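Local coordinates for BRAMP domain protein (Streptomyces davawensis JCM 4913, PDB 5MJI) that replaces the C-8 methyl group of FMN with an amino group taken from glutamate, a step in the biosynthesis of the antibiotic roseoflavin, at residues T89-N94 and D136-V141; L130-E135 and A162-P167; T11-P16 and V41-D46; I7-L12 and Q20-I25. One frame throughout, in Å; residues are numbered along the deposited sequence.

Interaction 1: T89-N94 and D136-V141. With 7O6 ([(2~{S},3~{R},4~{R})-5-[8-methanoyl-7-methyl-2,4-bis(oxidanylidene)-1~{H}-benzo[g]pteridin-10-ium-10-yl]-2,3,4-tris(oxidanyl)pentyl] dihydrogen phosphate), chain B.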
# COMPACT_ATOMS: atom_id res chain seq x y z
N THR A 89 14.78 -8.66 -1.45
CA THR A 89 14.84 -7.32 -2.01
C THR A 89 15.14 -6.28 -0.94
O THR A 89 14.53 -6.31 0.14
CB THR A 89 13.50 -6.94 -2.74
OG1 THR A 89 13.64 -5.63 -3.31
CG2 THR A 89 12.27 -7.00 -1.81
N PRO A 90 16.06 -5.36 -1.20
CA PRO A 90 16.08 -4.12 -0.41
C PRO A 90 14.77 -3.37 -0.61
O PRO A 90 14.01 -3.62 -1.54
CB PRO A 90 17.26 -3.33 -0.98
CG PRO A 90 17.96 -4.22 -1.95
CD PRO A 90 17.02 -5.34 -2.32
N ILE A 91 14.53 -2.41 0.27
CA ILE A 91 13.36 -1.56 0.15
C ILE A 91 13.77 -0.23 -0.45
O ILE A 91 14.75 0.41 -0.02
CB ILE A 91 12.67 -1.36 1.51
CG1 ILE A 91 12.11 -2.72 1.98
CG2 ILE A 91 11.57 -0.27 1.38
CD1 ILE A 91 11.73 -2.76 3.46
N THR A 92 13.02 0.21 -1.44
CA THR A 92 13.32 1.44 -2.14
C THR A 92 12.00 2.14 -2.42
O THR A 92 11.11 1.55 -3.03
CB THR A 92 14.11 1.06 -3.40
OG1 THR A 92 15.50 1.43 -3.26
CG2 THR A 92 13.51 1.55 -4.61
N LEU A 93 11.84 3.36 -1.89
CA LEU A 93 10.61 4.14 -2.09
C LEU A 93 9.38 3.42 -1.55
O LEU A 93 8.31 3.47 -2.14
CB LEU A 93 10.39 4.47 -3.57
CG LEU A 93 11.60 4.82 -4.41
CD1 LEU A 93 11.23 4.83 -5.89
CD2 LEU A 93 12.14 6.16 -3.94
N ASN A 94 9.55 2.72 -0.43
CA ASN A 94 8.49 1.93 0.18
C ASN A 94 8.00 0.84 -0.76
O ASN A 94 6.87 0.37 -0.64
CB ASN A 94 7.32 2.82 0.62
CG ASN A 94 6.61 2.28 1.85
OD1 ASN A 94 5.44 1.95 1.83
ND2 ASN A 94 7.33 2.20 2.92
N ASP A 136 11.81 1.30 7.30
CA ASP A 136 10.36 1.19 7.14
C ASP A 136 10.00 0.62 5.78
O ASP A 136 10.63 0.96 4.77
CB ASP A 136 9.72 2.57 7.32
CG ASP A 136 8.21 2.53 7.26
OD1 ASP A 136 7.59 1.56 7.73
OD2 ASP A 136 7.62 3.47 6.70
N GLY A 137 8.96 -0.22 5.75
CA GLY A 137 8.35 -0.61 4.49
C GLY A 137 8.19 -2.11 4.26
O GLY A 137 7.60 -2.51 3.26
N ALA A 138 8.68 -2.94 5.19
CA ALA A 138 8.72 -4.38 4.95
C ALA A 138 7.32 -4.96 4.72
O ALA A 138 7.08 -5.68 3.74
CB ALA A 138 9.41 -5.11 6.11
N HIS A 139 6.37 -4.65 5.61
CA HIS A 139 5.05 -5.24 5.47
C HIS A 139 4.34 -4.74 4.22
O HIS A 139 3.61 -5.51 3.58
CB HIS A 139 4.22 -4.97 6.73
CG HIS A 139 4.68 -5.77 7.90
ND1 HIS A 139 5.36 -5.22 8.96
CD2 HIS A 139 4.62 -7.10 8.14
CE1 HIS A 139 5.66 -6.17 9.82
NE2 HIS A 139 5.24 -7.32 9.34
N HIS A 140 4.53 -3.47 3.87
CA HIS A 140 3.94 -2.94 2.65
C HIS A 140 4.49 -3.67 1.42
O HIS A 140 3.73 -4.05 0.53
CB HIS A 140 4.21 -1.45 2.54
CG HIS A 140 3.56 -0.81 1.36
ND1 HIS A 140 3.99 0.38 0.83
CD2 HIS A 140 2.49 -1.19 0.62
CE1 HIS A 140 3.23 0.70 -0.20
NE2 HIS A 140 2.32 -0.24 -0.36
N VAL A 141 5.80 -3.86 1.38
CA VAL A 141 6.41 -4.58 0.26
C VAL A 141 5.97 -6.04 0.26
O VAL A 141 5.71 -6.62 -0.80
CB VAL A 141 7.94 -4.44 0.31
CG1 VAL A 141 8.62 -5.35 -0.73
CG2 VAL A 141 8.33 -2.98 0.04
C6 7O6 B . 16.35 3.41 0.31
C5 7O6 B . 17.45 2.21 2.20
C4 7O6 B . 17.64 0.68 2.08
C3 7O6 B . 18.81 0.25 1.21
C2 7O6 B . 19.46 -1.00 1.81
C1 7O6 B . 20.33 -1.53 0.69
O1 7O6 B . 22.84 -3.31 -0.01
P1 7O6 B . 21.45 -3.52 -0.41
O2 7O6 B . 21.28 -4.96 -0.54
O3 7O6 B . 21.27 -2.91 -1.72
O4 7O6 B . 20.41 -2.91 0.72
O5 7O6 B . 18.52 -1.96 2.18
O6 7O6 B . 19.82 1.21 0.99
O7 7O6 B . 16.56 -0.08 1.57
N1 7O6 B . 16.25 2.75 1.55
C7 7O6 B . 17.57 3.54 -0.35
C8 7O6 B . 17.61 4.19 -1.57
C9 7O6 B . 18.95 4.33 -2.29
C10 7O6 B . 16.48 4.71 -2.19
C11 7O6 B . 16.58 5.40 -3.56
C12 7O6 B . 15.26 4.58 -1.54
C13 7O6 B . 15.19 3.93 -0.29
N2 7O6 B . 13.97 3.84 0.29
C14 7O6 B . 15.00 2.67 2.17
N3 7O6 B . 14.94 2.06 3.36
C15 7O6 B . 13.89 3.21 1.49
C16 7O6 B . 12.55 3.09 2.15
O8 7O6 B . 11.40 3.58 1.55
N4 7O6 B . 12.46 2.45 3.39
C17 7O6 B . 13.63 1.94 4.02
O9 7O6 B . 13.56 1.33 5.26
O10 7O6 B . 19.77 3.50 -2.09
O HOH W 1 5.52 1.63 5.54
O HOH W 2 5.14 -1.75 -1.67
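T89 meets V141 methyl to methyl, CG2 and CG1 standing tip to tip at 4.1 Å. With OG1 of T89 anti to the backbone N, the hydroxyl is bonded to P90 O and T97 N instead. P90 brings its rigid ring to the phosphate end of the bound 8-formyl-FMN, CG 3.6 Å from 7O6 O3. The branching of I91 serves two partners: CD1 reaches the start of the helix, 3.5 Å from A138 N, while CG2 lies 3.5 Å from flavin N4. As expected of a flavodoxin-like fold, loops at the ends of the sheet strands hold the cofactor, largely through the backbone. L93 N and N94 N donate to 7O6 N2 and O8, and across the contact D136 N gives 7O6 O9 a straight bond (2.7 Å, 174°) while D136 O accepts from N4. The side chain of N94 then crosses that of H140 at about a right angle, though the amide and imidazole planes are only 38° apart, with OD1 at the imidazole edge as acceptor from ND1; the modelled 2.4 Å is doubtfully short. Its ND2 comes within 3.4 Å of CA of G137, the helix N-cap, whose phi of 128° suits a residue lacking a side chain. The H140 ring stacks on H140 of the second subunit.

Interaction 2: L130-E135 and A162-P167. With 7O6 ([(2~{S},3~{R},4~{R})-5-[8-methanoyl-7-methyl-2,4-bis(oxidanylidene)-1~{H}-benzo[g]pteridin-10-ium-10-yl]-2,3,4-tris(oxidanyl)pentyl] dihydrogen phosphate), chain B.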
# COMPACT_ATOMS: atom_id res chain seq x y z
N LEU A 130 12.62 -12.14 1.57
CA LEU A 130 13.61 -11.54 2.46
C LEU A 130 13.68 -10.07 2.10
O LEU A 130 13.77 -9.73 0.92
CB LEU A 130 14.99 -12.20 2.29
CG LEU A 130 15.09 -13.67 2.72
CD1 LEU A 130 16.45 -14.25 2.33
CD2 LEU A 130 14.86 -13.80 4.22
N MET A 131 13.58 -9.20 3.09
CA MET A 131 13.57 -7.77 2.81
C MET A 131 14.51 -7.05 3.76
O MET A 131 14.66 -7.45 4.93
CB MET A 131 12.16 -7.17 2.94
CG MET A 131 11.18 -7.56 1.84
SD MET A 131 9.52 -7.09 2.34
CE MET A 131 9.28 -8.25 3.69
N CYS A 132 15.15 -6.00 3.27
CA CYS A 132 16.05 -5.22 4.08
C CYS A 132 15.79 -3.74 3.81
O CYS A 132 15.81 -3.32 2.66
CB CYS A 132 17.50 -5.57 3.74
SG CYS A 132 18.60 -5.07 4.97
N GLY A 133 15.54 -2.97 4.87
CA GLY A 133 15.37 -1.53 4.74
C GLY A 133 16.09 -0.83 5.88
O GLY A 133 16.44 -1.45 6.88
N ASN A 134 16.32 0.47 5.72
CA ASN A 134 16.94 1.20 6.82
C ASN A 134 15.96 1.49 7.95
O ASN A 134 16.39 1.65 9.09
CB ASN A 134 17.56 2.51 6.31
CG ASN A 134 18.83 2.27 5.47
OD1 ASN A 134 19.20 1.13 5.20
ND2 ASN A 134 19.48 3.35 5.04
N GLU A 135 14.65 1.55 7.67
CA GLU A 135 13.71 1.96 8.71
C GLU A 135 12.29 1.44 8.53
O GLU A 135 11.60 1.22 9.52
CB GLU A 135 13.63 3.50 8.81
CG GLU A 135 13.12 4.15 7.52
CD GLU A 135 12.55 5.54 7.72
OE1 GLU A 135 12.26 6.21 6.71
OE2 GLU A 135 12.39 5.97 8.89
N ALA A 162 10.42 -12.46 5.93
CA ALA A 162 11.40 -12.17 6.96
C ALA A 162 12.18 -10.93 6.54
O ALA A 162 12.42 -10.72 5.36
CB ALA A 162 12.35 -13.35 7.18
N TYR A 163 12.58 -10.11 7.51
CA TYR A 163 13.09 -8.80 7.13
C TYR A 163 13.90 -8.20 8.28
O TYR A 163 13.77 -8.61 9.43
CB TYR A 163 11.94 -7.86 6.74
CG TYR A 163 10.96 -7.67 7.88
CD1 TYR A 163 11.15 -6.66 8.82
CD2 TYR A 163 9.90 -8.56 8.06
CE1 TYR A 163 10.30 -6.51 9.88
CE2 TYR A 163 9.03 -8.41 9.14
CZ TYR A 163 9.25 -7.38 10.05
OH TYR A 163 8.42 -7.20 11.11
N TRP A 164 14.70 -7.20 7.94
CA TRP A 164 15.40 -6.37 8.91
C TRP A 164 15.08 -4.91 8.62
O TRP A 164 15.05 -4.50 7.46
CB TRP A 164 16.93 -6.58 8.85
CG TRP A 164 17.67 -5.81 9.92
CD1 TRP A 164 18.02 -6.27 11.17
CD2 TRP A 164 18.14 -4.46 9.84
NE1 TRP A 164 18.67 -5.27 11.87
CE2 TRP A 164 18.76 -4.15 11.07
CE3 TRP A 164 18.09 -3.47 8.84
CZ2 TRP A 164 19.34 -2.91 11.32
CZ3 TRP A 164 18.66 -2.23 9.10
CH2 TRP A 164 19.29 -1.96 10.33
N LEU A 165 14.85 -4.14 9.68
CA LEU A 165 14.69 -2.69 9.61
C LEU A 165 15.32 -2.08 10.85
O LEU A 165 15.25 -2.67 11.92
CB LEU A 165 13.21 -2.24 9.58
CG LEU A 165 12.29 -2.87 8.54
CD1 LEU A 165 10.86 -2.61 8.97
CD2 LEU A 165 12.57 -2.29 7.17
N GLY A 166 15.91 -0.90 10.70
CA GLY A 166 16.29 -0.09 11.84
C GLY A 166 15.12 0.76 12.31
O GLY A 166 14.00 0.61 11.83
N PRO A 167 15.35 1.68 13.26
CA PRO A 167 14.28 2.59 13.69
C PRO A 167 14.13 3.76 12.73
O PRO A 167 14.93 3.94 11.81
CB PRO A 167 14.78 3.08 15.06
CG PRO A 167 16.29 3.11 14.88
CD PRO A 167 16.63 1.98 13.91
C6 7O6 B . 16.35 3.41 0.31
C5 7O6 B . 17.45 2.21 2.20
C4 7O6 B . 17.64 0.68 2.08
C3 7O6 B . 18.81 0.25 1.21
C2 7O6 B . 19.46 -1.00 1.81
C1 7O6 B . 20.33 -1.53 0.69
O1 7O6 B . 22.84 -3.31 -0.01
P1 7O6 B . 21.45 -3.52 -0.41
O2 7O6 B . 21.28 -4.96 -0.54
O3 7O6 B . 21.27 -2.91 -1.72
O4 7O6 B . 20.41 -2.91 0.72
O5 7O6 B . 18.52 -1.96 2.18
O6 7O6 B . 19.82 1.21 0.99
O7 7O6 B . 16.56 -0.08 1.57
N1 7O6 B . 16.25 2.75 1.55
C7 7O6 B . 17.57 3.54 -0.35
C8 7O6 B . 17.61 4.19 -1.57
C9 7O6 B . 18.95 4.33 -2.29
C10 7O6 B . 16.48 4.71 -2.19
C11 7O6 B . 16.58 5.40 -3.56
C12 7O6 B . 15.26 4.58 -1.54
C13 7O6 B . 15.19 3.93 -0.29
N2 7O6 B . 13.97 3.84 0.29
C14 7O6 B . 15.00 2.67 2.17
N3 7O6 B . 14.94 2.06 3.36
C15 7O6 B . 13.89 3.21 1.49
C16 7O6 B . 12.55 3.09 2.15
O8 7O6 B . 11.40 3.58 1.55
N4 7O6 B . 12.46 2.45 3.39
C17 7O6 B . 13.63 1.94 4.02
O9 7O6 B . 13.56 1.33 5.26
O10 7O6 B . 19.77 3.50 -2.09
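M131 and Y163 sit side by side in a short parallel ladder, L130 pairing with A162 and C132 with W164. Three backbone bonds of 3.0 Å run through it: M131 N to A162 O, W164 N to M131 O, and G133 N to W164 O, the last nearly along the C=O axis. Beyond the strands the pairing thins to a weak bond from G166 N to N134 O. A CA-H...O contact from L165 CA to G133 O is also present. Apolar contacts follow the alternation of faces. CD2 of L130 touches CB of A162 at 3.9 Å, and the CB atoms of M131 and Y163 approach equally closely. W164, with CG anti to its backbone N (chi1 -175°), lays its indole edge along the loop, CZ3 3.2 Å from G133 O, while SG of C132 approaches the same ring obliquely. Towards the cofactor, E135 N donates to 7O6 O9 over 2.7 Å, and G133, bare of a side chain, lets that oxygen come close. The amide of N134, its ND2 hydrogen-bonded to T170 O, flanks the ribityl chain, CG 3.5 Å from 7O6 C5. In this beta-alpha-beta unit M131 and Y163 face helix 138-152; on the other face L130 and C132 meet helix 20-34, A162 and W164 helix 183-205, while strand 84-90 pairs with 130-132.

Interaction 3: T11-P16 and V41-D46. With 7O6 ([(2~{S},3~{R},4~{R})-5-[8-methanoyl-7-methyl-2,4-bis(oxidanylidene)-1~{H}-benzo[g]pteridin-10-ium-10-yl]-2,3,4-tris(oxidanyl)pentyl] dihydrogen phosphate), chain B.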
# COMPACT_ATOMS: atom_id res chain seq x y z
N THR A 11 19.24 -6.30 -5.15
CA THR A 11 20.02 -5.10 -4.91
C THR A 11 20.37 -4.40 -6.23
O THR A 11 20.49 -5.03 -7.28
CB THR A 11 21.30 -5.46 -4.15
OG1 THR A 11 22.04 -4.27 -3.85
CG2 THR A 11 22.20 -6.38 -5.00
N LEU A 12 20.54 -3.08 -6.15
CA LEU A 12 20.92 -2.28 -7.31
C LEU A 12 22.43 -2.28 -7.57
O LEU A 12 22.87 -1.69 -8.57
CB LEU A 12 20.43 -0.83 -7.15
CG LEU A 12 18.90 -0.68 -7.03
CD1 LEU A 12 18.49 0.75 -6.76
CD2 LEU A 12 18.18 -1.22 -8.26
N ARG A 13 23.24 -2.89 -6.70
CA ARG A 13 24.69 -2.81 -6.80
C ARG A 13 25.26 -4.14 -7.29
O ARG A 13 24.92 -5.21 -6.77
CB ARG A 13 25.31 -2.41 -5.45
CG ARG A 13 25.17 -3.42 -4.32
CD ARG A 13 25.38 -2.76 -2.95
NE ARG A 13 24.17 -2.09 -2.48
CZ ARG A 13 23.99 -0.77 -2.48
NH1 ARG A 13 22.84 -0.27 -2.06
NH2 ARG A 13 24.96 0.04 -2.91
N ARG A 14 26.12 -4.07 -8.30
CA ARG A 14 26.78 -5.24 -8.85
C ARG A 14 27.71 -5.90 -7.85
O ARG A 14 28.34 -5.25 -7.02
CB ARG A 14 27.59 -4.84 -10.09
CG ARG A 14 26.84 -4.98 -11.37
CD ARG A 14 27.72 -4.70 -12.59
NE ARG A 14 26.85 -4.62 -13.75
CZ ARG A 14 26.57 -5.65 -14.54
NH1 ARG A 14 27.16 -6.82 -14.34
NH2 ARG A 14 25.74 -5.49 -15.55
N SER A 15 27.82 -7.23 -7.95
CA SER A 15 28.86 -8.00 -7.26
C SER A 15 30.24 -7.49 -7.68
O SER A 15 30.42 -7.12 -8.83
CB SER A 15 28.74 -9.49 -7.60
OG SER A 15 27.43 -9.95 -7.35
N PRO A 16 31.21 -7.48 -6.75
CA PRO A 16 31.16 -7.95 -5.36
C PRO A 16 30.82 -6.86 -4.34
O PRO A 16 31.18 -7.05 -3.18
CB PRO A 16 32.58 -8.46 -5.12
CG PRO A 16 33.42 -7.44 -5.90
CD PRO A 16 32.60 -7.14 -7.15
N VAL A 41 21.52 -18.80 -5.44
CA VAL A 41 21.37 -17.36 -5.27
C VAL A 41 21.79 -16.67 -6.56
O VAL A 41 22.92 -16.87 -7.03
CB VAL A 41 22.20 -16.83 -4.09
CG1 VAL A 41 22.01 -15.30 -3.95
CG2 VAL A 41 21.82 -17.56 -2.78
N VAL A 42 20.91 -15.85 -7.12
CA VAL A 42 21.20 -15.02 -8.28
C VAL A 42 21.06 -13.56 -7.85
O VAL A 42 20.03 -13.16 -7.29
CB VAL A 42 20.26 -15.35 -9.46
CG1 VAL A 42 20.47 -14.38 -10.64
CG2 VAL A 42 20.46 -16.82 -9.90
N ARG A 43 22.10 -12.77 -8.10
CA ARG A 43 21.99 -11.31 -7.97
C ARG A 43 21.62 -10.77 -9.35
O ARG A 43 22.46 -10.68 -10.25
CB ARG A 43 23.29 -10.70 -7.45
CG ARG A 43 23.13 -9.22 -7.11
CD ARG A 43 24.44 -8.55 -6.70
NE ARG A 43 24.95 -9.06 -5.43
CZ ARG A 43 25.80 -8.39 -4.67
NH1 ARG A 43 26.22 -7.20 -5.06
NH2 ARG A 43 26.24 -8.91 -3.54
N VAL A 44 20.34 -10.42 -9.51
CA VAL A 44 19.79 -10.24 -10.85
C VAL A 44 20.45 -9.07 -11.56
O VAL A 44 20.60 -9.08 -12.79
CB VAL A 44 18.24 -10.10 -10.83
CG1 VAL A 44 17.60 -11.32 -10.17
CG2 VAL A 44 17.81 -8.83 -10.12
N ILE A 45 20.88 -8.06 -10.80
CA ILE A 45 21.48 -6.88 -11.42
C ILE A 45 22.82 -7.22 -12.07
O ILE A 45 23.30 -6.45 -12.90
CB ILE A 45 21.64 -5.74 -10.40
CG1 ILE A 45 21.77 -4.39 -11.10
CG2 ILE A 45 22.87 -5.95 -9.50
CD1 ILE A 45 20.52 -3.93 -11.79
N ASP A 46 23.45 -8.34 -11.69
CA ASP A 46 24.66 -8.78 -12.39
C ASP A 46 24.39 -9.26 -13.80
O ASP A 46 25.34 -9.51 -14.54
CB ASP A 46 25.35 -9.93 -11.65
CG ASP A 46 25.97 -9.49 -10.34
OD1 ASP A 46 26.24 -8.29 -10.17
OD2 ASP A 46 26.17 -10.36 -9.47
C6 7O6 B . 16.35 3.41 0.31
C5 7O6 B . 17.45 2.21 2.20
C4 7O6 B . 17.64 0.68 2.08
C3 7O6 B . 18.81 0.25 1.21
C2 7O6 B . 19.46 -1.00 1.81
C1 7O6 B . 20.33 -1.53 0.69
O1 7O6 B . 22.84 -3.31 -0.01
P1 7O6 B . 21.45 -3.52 -0.41
O2 7O6 B . 21.28 -4.96 -0.54
O3 7O6 B . 21.27 -2.91 -1.72
O4 7O6 B . 20.41 -2.91 0.72
O5 7O6 B . 18.52 -1.96 2.18
O6 7O6 B . 19.82 1.21 0.99
O7 7O6 B . 16.56 -0.08 1.57
N1 7O6 B . 16.25 2.75 1.55
C7 7O6 B . 17.57 3.54 -0.35
C8 7O6 B . 17.61 4.19 -1.57
C9 7O6 B . 18.95 4.33 -2.29
C10 7O6 B . 16.48 4.71 -2.19
C11 7O6 B . 16.58 5.40 -3.56
C12 7O6 B . 15.26 4.58 -1.54
C13 7O6 B . 15.19 3.93 -0.29
N2 7O6 B . 13.97 3.84 0.29
C14 7O6 B . 15.00 2.67 2.17
N3 7O6 B . 14.94 2.06 3.36
C15 7O6 B . 13.89 3.21 1.49
C16 7O6 B . 12.55 3.09 2.15
O8 7O6 B . 11.40 3.58 1.55
N4 7O6 B . 12.46 2.45 3.39
C17 7O6 B . 13.63 1.94 4.02
O9 7O6 B . 13.56 1.33 5.26
O10 7O6 B . 19.77 3.50 -2.09
O HOH W 3 20.33 -7.55 -7.99
O HOH W 4 29.11 -8.27 -12.07
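S15 and D46 form the tight part of this contact. The carboxylate takes both polar hydrogens of the serine on syn lone pairs, OD1 from S15 N at 2.9 Å and OD2 from S15 OG at 2.5 Å, and a small hydroxyl residue suits this double grip. Beside them R43, bent at chi3 (-67°), slides its guanidinium between T11 CG2 over one face and S15 OG over the other, and NH1 donates to R13 O (2.9 Å) from above the carbonyl plane. I45 fills the inner corner, CG2 lying 3.4 Å from T11 O, and water 3 bridges T11 O to I45 N. The outer side is looser. R14 runs past D46 in the opposite direction and gives only a weak bond, NH1 to D46 O at 3.3 Å; its NE makes a salt bridge to E52 of the third subunit. R13, by contrast, is buried and turns to the cofactor, NE and NH1 each 3.1 Å from phosphate oxygen 7O6 O3, joined there by T11 OG1 at 2.6 Å. R13 is important for positioning the donor glutamate. Its positive charge would probably offset that of the phosphate, while D58 of the third subunit, salt-bridged to NH2, offsets part of R13's; the N-H and the O-H of S15 should stabilise D46 as a carboxylate.

Interaction 4: I7-L12 and Q20-I25. With 7O6 ([(2~{S},3~{R},4~{R})-5-[8-methanoyl-7-methyl-2,4-bis(oxidanylidene)-1~{H}-benzo[g]pteridin-10-ium-10-yl]-2,3,4-tris(oxidanyl)pentyl] dihydrogen phosphate), chain B.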
# COMPACT_ATOMS: atom_id res chain seq x y z
N ILE A 7 16.80 -18.06 -4.78
CA ILE A 7 16.78 -16.79 -4.04
C ILE A 7 17.34 -15.70 -4.94
O ILE A 7 18.49 -15.78 -5.39
CB ILE A 7 17.59 -16.88 -2.74
CG1 ILE A 7 17.14 -18.09 -1.94
CG2 ILE A 7 17.45 -15.56 -1.94
CD1 ILE A 7 18.00 -18.34 -0.71
N LEU A 8 16.53 -14.66 -5.19
CA LEU A 8 16.89 -13.56 -6.07
C LEU A 8 17.22 -12.34 -5.22
O LEU A 8 16.32 -11.74 -4.62
CB LEU A 8 15.77 -13.25 -7.05
CG LEU A 8 15.30 -14.38 -7.96
CD1 LEU A 8 14.27 -13.86 -8.94
CD2 LEU A 8 16.50 -14.99 -8.69
N ASN A 9 18.50 -11.98 -5.16
CA ASN A 9 18.92 -10.73 -4.54
C ASN A 9 18.74 -9.61 -5.56
O ASN A 9 19.43 -9.59 -6.59
CB ASN A 9 20.37 -10.84 -4.07
CG ASN A 9 20.84 -9.60 -3.33
OD1 ASN A 9 20.21 -8.55 -3.42
ND2 ASN A 9 21.94 -9.72 -2.57
N THR A 10 17.83 -8.68 -5.29
CA THR A 10 17.49 -7.63 -6.25
C THR A 10 18.10 -6.28 -5.85
O THR A 10 17.57 -5.22 -6.21
CB THR A 10 15.98 -7.54 -6.42
OG1 THR A 10 15.36 -7.22 -5.17
CG2 THR A 10 15.42 -8.90 -6.93
N THR A 11 19.24 -6.30 -5.15
CA THR A 11 20.02 -5.10 -4.91
C THR A 11 20.37 -4.40 -6.23
O THR A 11 20.49 -5.03 -7.28
CB THR A 11 21.30 -5.46 -4.15
OG1 THR A 11 22.04 -4.27 -3.85
CG2 THR A 11 22.20 -6.38 -5.00
N LEU A 12 20.54 -3.08 -6.15
CA LEU A 12 20.92 -2.28 -7.31
C LEU A 12 22.43 -2.28 -7.57
O LEU A 12 22.87 -1.69 -8.57
CB LEU A 12 20.43 -0.83 -7.15
CG LEU A 12 18.90 -0.68 -7.03
CD1 LEU A 12 18.49 0.75 -6.76
CD2 LEU A 12 18.18 -1.22 -8.26
N GLN A 20 23.58 -5.19 1.79
CA GLN A 20 22.94 -5.38 3.09
C GLN A 20 22.00 -6.58 3.05
O GLN A 20 21.95 -7.37 3.99
CB GLN A 20 22.16 -4.12 3.49
CG GLN A 20 22.92 -2.82 3.24
CD GLN A 20 24.05 -2.60 4.22
OE1 GLN A 20 23.92 -2.91 5.41
NE2 GLN A 20 25.15 -2.03 3.75
N THR A 21 21.23 -6.71 1.96
CA THR A 21 20.24 -7.78 1.84
C THR A 21 20.91 -9.16 1.82
O THR A 21 20.34 -10.13 2.34
CB THR A 21 19.41 -7.59 0.57
OG1 THR A 21 18.85 -6.27 0.55
CG2 THR A 21 18.29 -8.61 0.50
N GLN A 22 22.10 -9.25 1.24
CA GLN A 22 22.82 -10.52 1.17
C GLN A 22 22.98 -11.14 2.55
O GLN A 22 23.00 -12.37 2.67
CB GLN A 22 24.18 -10.30 0.51
CG GLN A 22 24.97 -11.55 0.15
CD GLN A 22 24.24 -12.46 -0.83
OE1 GLN A 22 23.60 -12.00 -1.78
NE2 GLN A 22 24.34 -13.77 -0.59
N GLY A 23 23.07 -10.32 3.60
CA GLY A 23 23.23 -10.86 4.94
C GLY A 23 22.07 -11.74 5.36
O GLY A 23 22.27 -12.78 5.99
N LEU A 24 20.84 -11.35 5.02
CA LEU A 24 19.71 -12.22 5.31
C LEU A 24 19.75 -13.48 4.44
O LEU A 24 19.40 -14.57 4.90
CB LEU A 24 18.39 -11.47 5.08
CG LEU A 24 17.99 -10.34 6.06
CD1 LEU A 24 18.55 -9.00 5.65
CD2 LEU A 24 16.46 -10.28 6.17
N ILE A 25 20.14 -13.33 3.17
CA ILE A 25 20.30 -14.49 2.31
C ILE A 25 21.31 -15.46 2.90
O ILE A 25 21.12 -16.68 2.86
CB ILE A 25 20.72 -14.04 0.90
CG1 ILE A 25 19.62 -13.18 0.26
CG2 ILE A 25 21.07 -15.26 0.03
CD1 ILE A 25 20.00 -12.65 -1.10
C6 7O6 B . 16.35 3.41 0.31
C5 7O6 B . 17.45 2.21 2.20
C4 7O6 B . 17.64 0.68 2.08
C3 7O6 B . 18.81 0.25 1.21
C2 7O6 B . 19.46 -1.00 1.81
C1 7O6 B . 20.33 -1.53 0.69
O1 7O6 B . 22.84 -3.31 -0.01
P1 7O6 B . 21.45 -3.52 -0.41
O2 7O6 B . 21.28 -4.96 -0.54
O3 7O6 B . 21.27 -2.91 -1.72
O4 7O6 B . 20.41 -2.91 0.72
O5 7O6 B . 18.52 -1.96 2.18
O6 7O6 B . 19.82 1.21 0.99
O7 7O6 B . 16.56 -0.08 1.57
N1 7O6 B . 16.25 2.75 1.55
C7 7O6 B . 17.57 3.54 -0.35
C8 7O6 B . 17.61 4.19 -1.57
C9 7O6 B . 18.95 4.33 -2.29
C10 7O6 B . 16.48 4.71 -2.19
C11 7O6 B . 16.58 5.40 -3.56
C12 7O6 B . 15.26 4.58 -1.54
C13 7O6 B . 15.19 3.93 -0.29
N2 7O6 B . 13.97 3.84 0.29
C14 7O6 B . 15.00 2.67 2.17
N3 7O6 B . 14.94 2.06 3.36
C15 7O6 B . 13.89 3.21 1.49
C16 7O6 B . 12.55 3.09 2.15
O8 7O6 B . 11.40 3.58 1.55
N4 7O6 B . 12.46 2.45 3.39
C17 7O6 B . 13.63 1.94 4.02
O9 7O6 B . 13.56 1.33 5.26
O10 7O6 B . 19.77 3.50 -2.09
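N9 reaches from the strand to I25 and Q22 on the first turns of the helix, its CG anti to the backbone N (chi1 -176°). CB rests on CD1 of I25, 3.5 Å away, and CG stays near the same methyl at 3.9 Å. OD1 turns back to accept from T11 N at 3.0 Å, closing an Asx turn that bends the chain as it leaves the strand; across the contact this oxygen also lies near CB of T21. ND2 donates to OE1 of Q22 over 2.9 Å, with the acceptor almost in the amide plane of N9 and the two amides 26° apart. Asparagine suits this place because one short amide supplies an acceptor for the turn and a donor for the helix. Strand 7-9 and helix 20-25 run nearly antiparallel, the first beta-alpha step of a flavodoxin-like fold, and the loop between them ends at the flavin phosphate. There, at the start of the helix, Q20 N donates to 7O6 O1 (2.7 Å), while T21 N and OG1 both reach O2, the hydroxyl at 3.0 Å; threonine thus adds a second donor to its own N-H. Deeper in, CG2 of I7 and CG1 of I25 pass in opposite directions at 3.9 Å, branched apolar chains fitting between sheet and helix.

From the N terminus, interactions 3 and 4 start from one stretch and share T11 and L12. Interaction 4 closes first, bringing helix 20-34 back against strand 4-9; interaction 3 spans that return and ties the loop to the end of edge strand 38-43. Both are complete before interaction 1 opens at 89-94. Its partner 136-141 lies beyond 130-135, so interactions 1 and 2 cross, and interaction 2 closes last, at 162-167 on the opposite edge of the sheet. T89 N to L130 O and I91 N to C132 O join those two, just as V42 of interaction 3 bonds to I7 and N9 of interaction 4. All four gather round one flavin, from phosphate to pyrimidine.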